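Local coordinates for agmatine ureohydrolase (Thermoplasma volcanium GSS1, PDB 3PZL), which probably hydrolyses agmatine to putrescine and urea, as a member of the arginase family with two manganese ions per subunit, at residues V228-G242 and V271-L285. Numbering follows the deposited sequence.
Sequences VDMDGIDPAYAPAVG and VEFSPLYDNGNTSML. With MN (manganese (II) ion), chain G; MN (manganese (II) ion), chain F.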
loop_
_atom_site.group_PDB
_atom_site.type_symbol
_atom_site.label_atom_id
_atom_site.label_comp_id
_atom_site.label_asym_id
_atom_site.label_seq_id
_atom_site.Cartn_x
_atom_site.Cartn_y
_atom_site.Cartn_z
ATOM N N VAL B 228 -9.936 -13.304 -22.988
ATOM C CA VAL B 228 -10.124 -13.402 -21.550
ATOM C C VAL B 228 -10.145 -12.028 -20.857
ATOM O O VAL B 228 -9.101 -11.359 -20.703
ATOM C CB VAL B 228 -9.076 -14.267 -20.922
ATOM C CG1 VAL B 228 -9.424 -14.517 -19.516
ATOM C CG2 VAL B 228 -8.990 -15.559 -21.613
ATOM N N ASP B 229 -11.354 -11.598 -20.468
ATOM C CA ASP B 229 -11.549 -10.375 -19.702
ATOM C C ASP B 229 -11.321 -10.800 -18.266
ATOM O O ASP B 229 -12.071 -11.587 -17.687
ATOM C CB ASP B 229 -12.968 -9.876 -19.884
ATOM C CG ASP B 229 -13.205 -8.488 -19.299
ATOM O OD1 ASP B 229 -12.616 -8.187 -18.238
ATOM O OD2 ASP B 229 -14.004 -7.717 -19.896
HETATM N N MSE B 230 -10.257 -10.286 -17.693
HETATM C CA MSE B 230 -9.699 -10.869 -16.496
HETATM C C MSE B 230 -10.673 -10.834 -15.325
HETATM O O MSE B 230 -10.539 -11.614 -14.381
HETATM C CB MSE B 230 -8.433 -10.130 -16.170
HETATM C CG MSE B 230 -7.476 -10.892 -15.367
HETATM SE SE MSE B 230 -6.592 -12.422 -16.249
HETATM C CE MSE B 230 -5.561 -12.905 -14.621
ATOM N N ASP B 231 -11.655 -9.932 -15.390
ATOM C CA ASP B 231 -12.665 -9.789 -14.321
ATOM C C ASP B 231 -13.775 -10.882 -14.333
ATOM O O ASP B 231 -14.584 -10.971 -13.405
ATOM C CB ASP B 231 -13.280 -8.394 -14.366
ATOM C CG ASP B 231 -14.126 -8.181 -15.582
ATOM O OD1 ASP B 231 -14.109 -9.023 -16.513
ATOM O OD2 ASP B 231 -14.842 -7.179 -15.625
ATOM N N GLY B 232 -13.809 -11.709 -15.371
ATOM C CA GLY B 232 -14.633 -12.918 -15.352
ATOM C C GLY B 232 -14.274 -13.891 -14.233
ATOM O O GLY B 232 -15.080 -14.716 -13.828
ATOM N N ILE B 233 -13.056 -13.767 -13.726
ATOM C CA ILE B 233 -12.552 -14.599 -12.668
ATOM C C ILE B 233 -12.958 -13.989 -11.345
ATOM O O ILE B 233 -13.116 -12.790 -11.273
ATOM C CB ILE B 233 -11.029 -14.699 -12.792
ATOM C CG1 ILE B 233 -10.696 -15.235 -14.200
ATOM C CG2 ILE B 233 -10.401 -15.590 -11.661
ATOM C CD1 ILE B 233 -9.243 -15.555 -14.445
ATOM N N ASP B 234 -13.164 -14.807 -10.306
ATOM C CA ASP B 234 -13.578 -14.279 -8.995
ATOM C C ASP B 234 -12.451 -13.467 -8.369
ATOM O O ASP B 234 -11.321 -13.922 -8.322
ATOM C CB ASP B 234 -14.036 -15.414 -8.043
ATOM C CG ASP B 234 -14.643 -14.881 -6.742
ATOM O OD1 ASP B 234 -15.878 -14.616 -6.685
ATOM O OD2 ASP B 234 -13.864 -14.702 -5.774
ATOM N N PRO B 235 -12.767 -12.273 -7.867
ATOM C CA PRO B 235 -11.805 -11.362 -7.244
ATOM C C PRO B 235 -10.815 -11.984 -6.248
ATOM O O PRO B 235 -9.740 -11.378 -5.987
ATOM C CB PRO B 235 -12.695 -10.357 -6.547
ATOM C CG PRO B 235 -13.902 -10.307 -7.424
ATOM C CD PRO B 235 -14.121 -11.693 -7.905
ATOM N N ALA B 236 -11.132 -13.169 -5.725
ATOM C CA ALA B 236 -10.174 -13.869 -4.857
ATOM C C ALA B 236 -8.915 -14.296 -5.606
ATOM O O ALA B 236 -7.845 -14.427 -5.002
ATOM C CB ALA B 236 -10.795 -15.084 -4.173
ATOM N N TYR B 237 -9.048 -14.548 -6.907
ATOM C CA TYR B 237 -7.941 -15.074 -7.710
ATOM C C TYR B 237 -7.341 -13.999 -8.575
ATOM O O TYR B 237 -6.170 -14.052 -8.872
ATOM C CB TYR B 237 -8.380 -16.224 -8.590
ATOM C CG TYR B 237 -9.019 -17.375 -7.868
ATOM C CD1 TYR B 237 -8.255 -18.307 -7.180
ATOM C CD2 TYR B 237 -10.398 -17.546 -7.890
ATOM C CE1 TYR B 237 -8.847 -19.378 -6.538
ATOM C CE2 TYR B 237 -11.005 -18.625 -7.256
ATOM C CZ TYR B 237 -10.229 -19.534 -6.584
ATOM O OH TYR B 237 -10.840 -20.617 -5.973
ATOM N N ALA B 238 -8.140 -13.017 -8.952
ATOM C CA ALA B 238 -7.669 -11.859 -9.729
ATOM C C ALA B 238 -8.120 -10.556 -9.038
ATOM O O ALA B 238 -9.034 -9.891 -9.509
ATOM C CB ALA B 238 -8.241 -11.929 -11.142
ATOM N N PRO B 239 -7.523 -10.210 -7.892
ATOM C CA PRO B 239 -7.914 -9.030 -7.099
ATOM C C PRO B 239 -7.803 -7.686 -7.826
ATOM O O PRO B 239 -8.429 -6.710 -7.416
ATOM C CB PRO B 239 -6.879 -9.017 -5.966
ATOM C CG PRO B 239 -6.364 -10.396 -5.880
ATOM C CD PRO B 239 -6.441 -10.977 -7.245
ATOM N N ALA B 240 -6.993 -7.623 -8.866
ATOM C CA ALA B 240 -6.602 -6.342 -9.433
ATOM C C ALA B 240 -7.294 -6.058 -10.773
ATOM O O ALA B 240 -6.820 -5.267 -11.570
ATOM C CB ALA B 240 -5.140 -6.317 -9.600
ATOM N N VAL B 241 -8.408 -6.710 -11.037
ATOM C CA VAL B 241 -9.166 -6.377 -12.237
ATOM C C VAL B 241 -9.803 -4.966 -12.148
ATOM O O VAL B 241 -10.077 -4.453 -11.051
ATOM C CB VAL B 241 -10.222 -7.451 -12.515
ATOM C CG1 VAL B 241 -9.532 -8.741 -12.867
ATOM C CG2 VAL B 241 -11.109 -7.637 -11.302
ATOM N N GLY B 242 -10.051 -4.361 -13.310
ATOM C CA GLY B 242 -10.526 -2.968 -13.403
ATOM C C GLY B 242 -11.945 -2.768 -12.885
ATOM O O GLY B 242 -12.263 -1.694 -12.374
ATOM N N VAL B 271 -6.920 -9.280 -20.824
ATOM C CA VAL B 271 -7.235 -7.872 -20.706
ATOM C C VAL B 271 -7.959 -7.491 -19.424
ATOM O O VAL B 271 -8.528 -8.316 -18.740
ATOM C CB VAL B 271 -8.103 -7.383 -21.898
ATOM C CG1 VAL B 271 -7.403 -7.618 -23.219
ATOM C CG2 VAL B 271 -9.499 -8.050 -21.881
ATOM N N GLU B 272 -7.967 -6.206 -19.134
ATOM C CA GLU B 272 -8.813 -5.613 -18.085
ATOM C C GLU B 272 -8.389 -5.930 -16.663
ATOM O O GLU B 272 -9.260 -6.014 -15.777
ATOM C CB GLU B 272 -10.303 -5.944 -18.257
ATOM C CG GLU B 272 -10.948 -5.377 -19.496
ATOM C CD GLU B 272 -11.205 -3.887 -19.391
ATOM O OE1 GLU B 272 -11.261 -3.404 -18.238
ATOM O OE2 GLU B 272 -11.342 -3.187 -20.435
ATOM N N PHE B 273 -7.086 -6.097 -16.432
ATOM C CA PHE B 273 -6.590 -6.017 -15.045
ATOM C C PHE B 273 -5.560 -4.901 -14.882
ATOM O O PHE B 273 -4.993 -4.456 -15.863
ATOM C CB PHE B 273 -6.093 -7.370 -14.504
ATOM C CG PHE B 273 -4.658 -7.650 -14.770
ATOM C CD1 PHE B 273 -4.254 -8.206 -15.981
ATOM C CD2 PHE B 273 -3.695 -7.380 -13.783
ATOM C CE1 PHE B 273 -2.909 -8.472 -16.221
ATOM C CE2 PHE B 273 -2.366 -7.637 -13.988
ATOM C CZ PHE B 273 -1.966 -8.180 -15.224
ATOM N N SER B 274 -5.362 -4.443 -13.649
ATOM C CA SER B 274 -4.533 -3.306 -13.381
ATOM C C SER B 274 -3.554 -3.548 -12.253
ATOM O O SER B 274 -3.960 -3.560 -11.085
ATOM C CB SER B 274 -5.382 -2.114 -13.004
ATOM O OG SER B 274 -4.519 -0.986 -12.776
ATOM N N PRO B 275 -2.244 -3.677 -12.592
ATOM C CA PRO B 275 -1.141 -4.050 -11.652
ATOM C C PRO B 275 -0.994 -3.098 -10.460
ATOM O O PRO B 275 -0.401 -3.491 -9.464
ATOM C CB PRO B 275 0.116 -3.970 -12.499
ATOM C CG PRO B 275 -0.348 -3.677 -13.916
ATOM C CD PRO B 275 -1.762 -3.222 -13.904
ATOM N N LEU B 276 -1.525 -1.873 -10.556
ATOM C CA LEU B 276 -1.460 -0.887 -9.459
ATOM C C LEU B 276 -2.292 -1.298 -8.242
ATOM O O LEU B 276 -2.038 -0.832 -7.095
ATOM C CB LEU B 276 -1.923 0.506 -9.928
ATOM C CG LEU B 276 -1.227 1.093 -11.185
ATOM C CD1 LEU B 276 -1.884 2.401 -11.707
ATOM C CD2 LEU B 276 0.286 1.280 -10.973
ATOM N N TYR B 277 -3.252 -2.191 -8.481
ATOM C CA TYR B 277 -4.200 -2.559 -7.443
ATOM C C TYR B 277 -3.890 -3.792 -6.618
ATOM O O TYR B 277 -4.685 -4.133 -5.753
ATOM C CB TYR B 277 -5.595 -2.650 -8.002
ATOM C CG TYR B 277 -6.195 -1.285 -8.227
ATOM C CD1 TYR B 277 -5.915 -0.568 -9.410
ATOM C CD2 TYR B 277 -7.037 -0.693 -7.242
ATOM C CE1 TYR B 277 -6.450 0.685 -9.619
ATOM C CE2 TYR B 277 -7.590 0.575 -7.449
ATOM C CZ TYR B 277 -7.278 1.259 -8.634
ATOM O OH TYR B 277 -7.823 2.495 -8.850
ATOM N N ASP B 278 -2.732 -4.423 -6.846
ATOM C CA ASP B 278 -2.259 -5.498 -5.956
ATOM C C ASP B 278 -0.747 -5.572 -5.964
ATOM O O ASP B 278 -0.095 -4.698 -6.517
ATOM C CB ASP B 278 -2.892 -6.877 -6.267
ATOM C CG ASP B 278 -2.298 -7.561 -7.514
ATOM O OD1 ASP B 278 -1.376 -7.026 -8.174
ATOM O OD2 ASP B 278 -2.761 -8.671 -7.861
ATOM N N ASN B 279 -0.200 -6.616 -5.343
ATOM C CA ASN B 279 1.255 -6.793 -5.262
ATOM C C ASN B 279 1.859 -7.702 -6.305
ATOM O O ASN B 279 3.051 -7.994 -6.252
ATOM C CB ASN B 279 1.645 -7.274 -3.875
ATOM C CG ASN B 279 1.788 -6.131 -2.911
ATOM O OD1 ASN B 279 2.282 -5.041 -3.271
ATOM N ND2 ASN B 279 1.380 -6.361 -1.670
ATOM N N GLY B 280 1.049 -8.163 -7.256
ATOM C CA GLY B 280 1.595 -8.958 -8.358
ATOM C C GLY B 280 0.849 -10.251 -8.619
ATOM O O GLY B 280 1.047 -10.865 -9.678
ATOM N N ASN B 281 -0.039 -10.657 -7.704
ATOM C CA ASN B 281 -0.661 -11.963 -7.857
ATOM C C ASN B 281 -1.539 -12.051 -9.088
ATOM O O ASN B 281 -1.670 -13.120 -9.696
ATOM C CB ASN B 281 -1.378 -12.435 -6.583
ATOM C CG ASN B 281 -0.376 -12.812 -5.445
ATOM O OD1 ASN B 281 0.852 -12.823 -5.634
ATOM N ND2 ASN B 281 -0.906 -13.094 -4.258
ATOM N N THR B 282 -2.111 -10.930 -9.494
ATOM C CA THR B 282 -3.023 -10.933 -10.654
ATOM C C THR B 282 -2.234 -11.059 -11.979
ATOM O O THR B 282 -2.572 -11.843 -12.858
ATOM C CB THR B 282 -3.926 -9.690 -10.664
ATOM O OG1 THR B 282 -4.653 -9.616 -9.434
ATOM C CG2 THR B 282 -4.901 -9.748 -11.801
ATOM N N SER B 283 -1.136 -10.330 -12.095
ATOM C CA SER B 283 -0.293 -10.463 -13.275
ATOM C C SER B 283 0.430 -11.805 -13.302
ATOM O O SER B 283 0.897 -12.248 -14.342
ATOM C CB SER B 283 0.687 -9.299 -13.380
ATOM O OG SER B 283 1.448 -9.234 -12.208
HETATM N N MSE B 284 0.511 -12.454 -12.156
HETATM C CA MSE B 284 1.120 -13.757 -12.082
HETATM C C MSE B 284 0.145 -14.802 -12.629
HETATM O O MSE B 284 0.529 -15.729 -13.335
HETATM C CB MSE B 284 1.485 -14.088 -10.657
HETATM C CG MSE B 284 2.343 -15.325 -10.535
HETATM SE SE MSE B 284 4.112 -15.030 -11.396
HETATM C CE MSE B 284 4.961 -16.688 -10.839
ATOM N N LEU B 285 -1.124 -14.671 -12.289
ATOM C CA LEU B 285 -2.125 -15.536 -12.884
ATOM C C LEU B 285 -2.182 -15.236 -14.385
ATOM O O LEU B 285 -2.234 -16.168 -15.206
ATOM C CB LEU B 285 -3.489 -15.306 -12.250
ATOM C CG LEU B 285 -4.669 -16.014 -12.897
ATOM C CD1 LEU B 285 -4.464 -17.492 -12.919
ATOM C CD2 LEU B 285 -5.850 -15.706 -12.101
HETATM MN MN MN G . -15.583 -7.351 -18.058
HETATM MN MN MN F . -15.104 -6.499 -21.179
#
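Val228 and Val271 sit at the ends of neighbouring parallel strands, and the backbone joins them first: Val271 N gives a hydrogen bond to Val228 O, and Met230 N returns one to Val271 O (2.8 Å). Farther along, the two loops meet again. Ser274 N binds Ala240 O at 2.7 Å, and Gly242 N donates to Glu272 O.

The polar side-chain link is a relay. Thr282 OG1 accepts from Ala240 N (3.1 Å) and donates to Asp278 OD2 (2.6 Å), coming from above the carboxylate plane; Thr282 N takes the syn lone pair of the same oxygen. Asp278 OD1 receives Gly280 N in an Asx turn, so both carboxylate oxygens are engaged just before the helix, and the methyl of Ala240 lies against Asp278 CG. With an alanine in place of Asp278, the Thr282 hydroxyl would probably be free to turn away from Ala240 N, and the first turn of the helix would lose its carboxylate acceptor.

Apolar packing fills in between. The selenomethionine Met230 runs beside Phe273, pointing the same way, then bends at chi2 (69°), which carries CE to Leu285 CG (3.7 Å). Ile233 CD1 meets Leu285 CD2 tip to tip.

At the metal end, Asp229 OD2 bridges both manganese ions, 2.1 Å from one and 2.5 Å from the other, and Asp231 binds the latter. Glu272 lays its CB and CG against Asp229 OD1, while its own OE2 accepts from the backbone N of His124, another metal ligand, tying the second shell to the first. Asp144, His146 and Asp148 complete the ligand set. Metal-binding aspartates at and just after the C-terminal end of a strand in a parallel sheet are characteristic of the arginase fold's binuclear manganese centre.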